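Local coordinates for invasion-associated protein B (Bartonella henselae, PDB 3DTD) that is of unknown molecular function but probably takes part in host-cell invasion by this bacterium, at residues Gly74-Pro79 against Leu148-Asn153; Val88-Asp93 against Ile99-Arg104. One frame throughout, in Å; residues are numbered along the deposited sequence.

Contact 1: residues Gly74-Pro79 against Leu148-Asn153; sequences GNLTVP and LFVQLN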
# COMPACT_ATOMS: atom_id res chain seq x y z
N GLY C 74 -6.84 36.93 -20.30
CA GLY C 74 -6.65 35.56 -19.84
C GLY C 74 -7.80 35.04 -19.01
O GLY C 74 -8.96 35.33 -19.29
N ASN C 75 -7.47 34.26 -17.97
CA ASN C 75 -8.48 33.60 -17.16
C ASN C 75 -8.25 33.70 -15.66
O ASN C 75 -7.12 33.59 -15.18
CB ASN C 75 -8.62 32.13 -17.56
CG ASN C 75 -9.26 31.96 -18.93
OD1 ASN C 75 -10.39 32.39 -19.16
ND2 ASN C 75 -8.53 31.32 -19.84
N LEU C 76 -9.35 33.88 -14.94
CA LEU C 76 -9.37 33.82 -13.50
C LEU C 76 -10.09 32.54 -13.08
O LEU C 76 -11.16 32.24 -13.59
CB LEU C 76 -10.09 35.06 -12.95
CG LEU C 76 -10.38 35.22 -11.45
CD1 LEU C 76 -9.11 35.48 -10.67
CD2 LEU C 76 -11.37 36.34 -11.26
N THR C 77 -9.48 31.77 -12.19
CA THR C 77 -10.10 30.57 -11.64
C THR C 77 -10.62 30.87 -10.24
O THR C 77 -9.85 31.30 -9.38
CB THR C 77 -9.12 29.37 -11.61
OG1 THR C 77 -8.53 29.19 -12.91
CG2 THR C 77 -9.85 28.09 -11.22
N VAL C 78 -11.92 30.67 -10.03
CA VAL C 78 -12.57 30.95 -8.75
C VAL C 78 -13.11 29.63 -8.16
O VAL C 78 -13.17 28.62 -8.87
CB VAL C 78 -13.69 32.05 -8.87
CG1 VAL C 78 -13.11 33.38 -9.35
CG2 VAL C 78 -14.83 31.61 -9.78
N PRO C 79 -13.47 29.61 -6.85
CA PRO C 79 -13.99 28.37 -6.25
C PRO C 79 -15.31 27.84 -6.82
O PRO C 79 -16.02 28.55 -7.53
CB PRO C 79 -14.21 28.75 -4.77
CG PRO C 79 -13.41 29.95 -4.56
CD PRO C 79 -13.39 30.69 -5.85
N LEU C 148 -11.92 37.36 -1.17
CA LEU C 148 -10.94 36.81 -2.10
C LEU C 148 -10.24 37.90 -2.91
O LEU C 148 -10.83 38.93 -3.23
CB LEU C 148 -11.60 35.79 -3.03
CG LEU C 148 -11.55 34.29 -2.76
CD1 LEU C 148 -11.74 33.91 -1.30
CD2 LEU C 148 -12.60 33.62 -3.63
N PHE C 149 -8.98 37.65 -3.25
CA PHE C 149 -8.14 38.61 -3.95
C PHE C 149 -7.00 37.91 -4.68
O PHE C 149 -6.71 36.74 -4.43
CB PHE C 149 -7.56 39.68 -2.99
CG PHE C 149 -6.94 39.10 -1.75
CD1 PHE C 149 -5.62 38.65 -1.76
CD2 PHE C 149 -7.67 39.00 -0.57
CE1 PHE C 149 -5.05 38.10 -0.62
CE2 PHE C 149 -7.11 38.45 0.57
CZ PHE C 149 -5.80 38.00 0.54
N VAL C 150 -6.36 38.65 -5.59
CA VAL C 150 -5.09 38.24 -6.18
C VAL C 150 -4.06 39.30 -5.78
O VAL C 150 -4.29 40.50 -5.96
CB VAL C 150 -5.18 38.11 -7.73
CG1 VAL C 150 -3.84 37.72 -8.33
CG2 VAL C 150 -6.23 37.07 -8.12
N GLN C 151 -2.95 38.87 -5.20
CA GLN C 151 -1.88 39.78 -4.78
C GLN C 151 -1.08 40.22 -6.00
O GLN C 151 -0.72 39.40 -6.85
CB GLN C 151 -0.97 39.12 -3.75
CG GLN C 151 -1.67 38.73 -2.46
CD GLN C 151 -0.72 38.07 -1.48
OE1 GLN C 151 -0.03 38.74 -0.72
NE2 GLN C 151 -0.70 36.74 -1.48
N LEU C 152 -0.81 41.52 -6.08
CA LEU C 152 -0.22 42.13 -7.28
C LEU C 152 1.28 42.45 -7.19
O LEU C 152 1.83 43.07 -8.09
CB LEU C 152 -1.01 43.38 -7.69
CG LEU C 152 -2.49 43.21 -8.03
CD1 LEU C 152 -3.16 44.57 -8.17
CD2 LEU C 152 -2.71 42.36 -9.30
N ASN C 153 1.93 42.03 -6.10
CA ASN C 153 3.37 42.25 -5.94
C ASN C 153 4.17 41.50 -7.00
O ASN C 153 4.20 40.27 -7.02
CB ASN C 153 3.85 41.87 -4.54
CG ASN C 153 5.32 42.19 -4.31
OD1 ASN C 153 6.18 41.33 -4.44
ND2 ASN C 153 5.61 43.45 -4.01
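L76 and V150 face each other across the interior of the protein, and P79 and L148 make a second apolar touch beside them. The first pair meets through single methyls, CD1 of L76 lying 4.2 Å from CG2 of V150. The two side chains pass each other in opposite directions, each sliding along the other's flank instead of meeting head on. The torsion of L76 sets its branch up for this: CG stands anti to the backbone N (chi1 174°), which carries it onward from a CB that already faces V150, and CD1 is the methyl that reaches across. In V150 the methyl that touches is the one beside its own backbone N, while CG1 stands beside the carbonyl carbon.

The second pair approaches differently. P79 and L148 reach toward one another, and one methyl, CD2 of L148, comes against two atoms of the pyrrolidine ring, 3.8 Å from P79 CD and 3.9 Å from P79 CG. Proline suits the place where strand 72-78 ends, for it has no N-H to offer a neighbouring strand yet presents a compact apolar ring.

The backbones stay well apart, with CA of L76 9.6 Å from CA of V150, a gap that branched aliphatic side chains span well. L76 also rests on V60, M62 and L133, which makes it a shared residue of several strands, and V150 packs on R49 and E51. Farther along, Q151 bonds through its backbone to E51 and W32, and its OE1 accepts from T28 N of the second subunit. Apolar side chains meeting between separately hydrogen-bonded strands are characteristic of face-to-face packing of antiparallel sheets, here of the sheet containing 72-78 against that containing 144-151.

Contact 2: residues Val88-Asp93 against Ile99-Arg104; sequences VRLQVD and IETGIR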
# COMPACT_ATOMS: atom_id res chain seq x y z
N VAL C 88 -19.03 38.42 -11.51
CA VAL C 88 -17.80 38.48 -10.72
C VAL C 88 -17.20 39.87 -10.93
O VAL C 88 -16.90 40.27 -12.06
CB VAL C 88 -16.79 37.37 -11.12
CG1 VAL C 88 -15.46 37.54 -10.39
CG2 VAL C 88 -17.37 35.98 -10.85
N ARG C 89 -17.05 40.61 -9.83
CA ARG C 89 -16.56 41.98 -9.85
C ARG C 89 -15.07 42.02 -9.52
O ARG C 89 -14.63 41.44 -8.52
CB ARG C 89 -17.37 42.82 -8.86
CG ARG C 89 -17.01 44.30 -8.78
CD ARG C 89 -17.87 44.99 -7.73
NE ARG C 89 -17.57 46.41 -7.61
CZ ARG C 89 -16.78 46.95 -6.69
NH1 ARG C 89 -16.18 46.18 -5.79
NH2 ARG C 89 -16.58 48.26 -6.67
N LEU C 90 -14.30 42.70 -10.36
CA LEU C 90 -12.86 42.86 -10.17
C LEU C 90 -12.52 44.32 -9.92
O LEU C 90 -12.90 45.20 -10.69
CB LEU C 90 -12.09 42.36 -11.40
CG LEU C 90 -11.84 40.85 -11.57
CD1 LEU C 90 -13.04 40.13 -12.17
CD2 LEU C 90 -10.62 40.64 -12.45
N GLN C 91 -11.79 44.58 -8.84
CA GLN C 91 -11.42 45.94 -8.46
C GLN C 91 -9.98 46.01 -7.96
O GLN C 91 -9.59 45.25 -7.08
CB GLN C 91 -12.37 46.48 -7.39
CG GLN C 91 -12.18 47.95 -7.04
CD GLN C 91 -13.04 48.41 -5.88
OE1 GLN C 91 -13.50 47.61 -5.06
NE2 GLN C 91 -13.26 49.71 -5.80
N VAL C 92 -9.19 46.92 -8.52
CA VAL C 92 -7.84 47.16 -8.02
C VAL C 92 -7.94 48.01 -6.75
O VAL C 92 -8.25 49.20 -6.81
CB VAL C 92 -6.93 47.86 -9.04
CG1 VAL C 92 -5.49 47.78 -8.58
CG2 VAL C 92 -7.07 47.23 -10.41
N ASP C 93 -7.68 47.35 -5.62
CA ASP C 93 -7.78 47.93 -4.28
C ASP C 93 -9.14 48.59 -4.02
O ASP C 93 -10.16 47.91 -4.04
CB ASP C 93 -6.59 48.87 -3.99
CG ASP C 93 -5.25 48.15 -4.05
OD1 ASP C 93 -5.07 47.13 -3.35
OD2 ASP C 93 -4.37 48.62 -4.80
N ILE C 99 -14.04 46.21 -13.07
CA ILE C 99 -14.49 45.35 -14.16
C ILE C 99 -15.58 44.41 -13.65
O ILE C 99 -15.46 43.83 -12.57
CB ILE C 99 -13.29 44.56 -14.77
CG1 ILE C 99 -12.62 45.38 -15.87
CG2 ILE C 99 -13.73 43.20 -15.37
CD1 ILE C 99 -11.37 44.72 -16.39
N GLU C 100 -16.65 44.27 -14.42
CA GLU C 100 -17.67 43.28 -14.12
C GLU C 100 -17.78 42.27 -15.25
O GLU C 100 -18.04 42.63 -16.40
CB GLU C 100 -19.01 43.95 -13.83
CG GLU C 100 -19.70 43.39 -12.60
CD GLU C 100 -20.90 44.20 -12.18
OE1 GLU C 100 -20.87 44.73 -11.04
OE2 GLU C 100 -21.86 44.30 -12.96
N THR C 101 -17.55 41.01 -14.91
CA THR C 101 -17.56 39.91 -15.87
C THR C 101 -18.21 38.68 -15.21
O THR C 101 -18.70 38.78 -14.09
CB THR C 101 -16.13 39.61 -16.44
OG1 THR C 101 -16.15 38.44 -17.26
CG2 THR C 101 -15.11 39.43 -15.31
N GLY C 102 -18.23 37.54 -15.89
CA GLY C 102 -18.88 36.35 -15.35
C GLY C 102 -18.15 35.05 -15.64
O GLY C 102 -17.24 35.01 -16.45
N ILE C 103 -18.57 34.00 -14.94
CA ILE C 103 -18.08 32.63 -15.15
C ILE C 103 -18.53 32.13 -16.53
O ILE C 103 -19.69 32.26 -16.89
CB ILE C 103 -18.58 31.67 -14.02
CG1 ILE C 103 -17.97 32.06 -12.68
CG2 ILE C 103 -18.27 30.20 -14.34
CD1 ILE C 103 -18.62 31.42 -11.47
N ARG C 104 -17.58 31.61 -17.30
CA ARG C 104 -17.87 31.02 -18.61
C ARG C 104 -18.22 29.54 -18.47
O ARG C 104 -19.17 29.04 -19.10
CB ARG C 104 -16.67 31.20 -19.55
CG ARG C 104 -16.87 30.59 -20.93
CD ARG C 104 -15.96 31.20 -21.97
NE ARG C 104 -16.36 30.79 -23.32
CZ ARG C 104 -15.88 29.72 -23.96
NH1 ARG C 104 -14.96 28.95 -23.38
NH2 ARG C 104 -16.31 29.43 -25.18
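L90 meets both I99 and T101 on the neighbouring strand of a beta hairpin. Its CB lies 4.2 Å from CB of I99, its directly paired residue. Beyond it CG stands beside the backbone N (chi1 -81°), and from there CD1 passes obliquely to CG2 of T101, 3.8 Å away. The same CD1 is also turned to the protein interior. A flexible, branched leucine can serve its own strand pair through CB and CD1 while its side chain also packs on I115, L131 and L133 of the core.

The backbones beneath are antiparallel. L90 N gives a nearly straight bond to I99 O (2.7 Å, 179°), and I99 N returns one to L90 O; V88 and T101 form the next hydrogen-bonded pair. Between them, R89 and E100 are a non-hydrogen-bonded pair with side chains on the other face. There NH1 of R89 donates to OE1 of Q91, from above the amide plane, while R89 NE and E100 OE1 remain 5.0 Å apart.

T101 gives its methyl to L90 while its OG1 bonds to P114 O. The chemistry implies a two-sided hairpin: aliphatic groups face the core, charged and amide groups the opposite side, and reciprocal backbone bonds fix the register.

Overall arrangement
The centres of the two contacts lie about 10 Å apart, and contact 2 is nested within the chain loop that contact 1 closes. Strands 88-92 and 144-151 belong to one four-stranded antiparallel sheet, separated there by strand 130-136, whereas 72-78 runs in the larger sheet. Three packing touches join the sites: L76 CD2 to L90 CD1 at 4.2 Å, V78 CG2 to I103 CD1 at 4.2 Å, and L152 CD1 to V92 CG1 at 4.0 Å. The hairpin of contact 2 therefore shares the hydrophobic interior with contact 1. A glycerol, probably from the crystallisation liquor, lies about 4 Å from the P79 side chain.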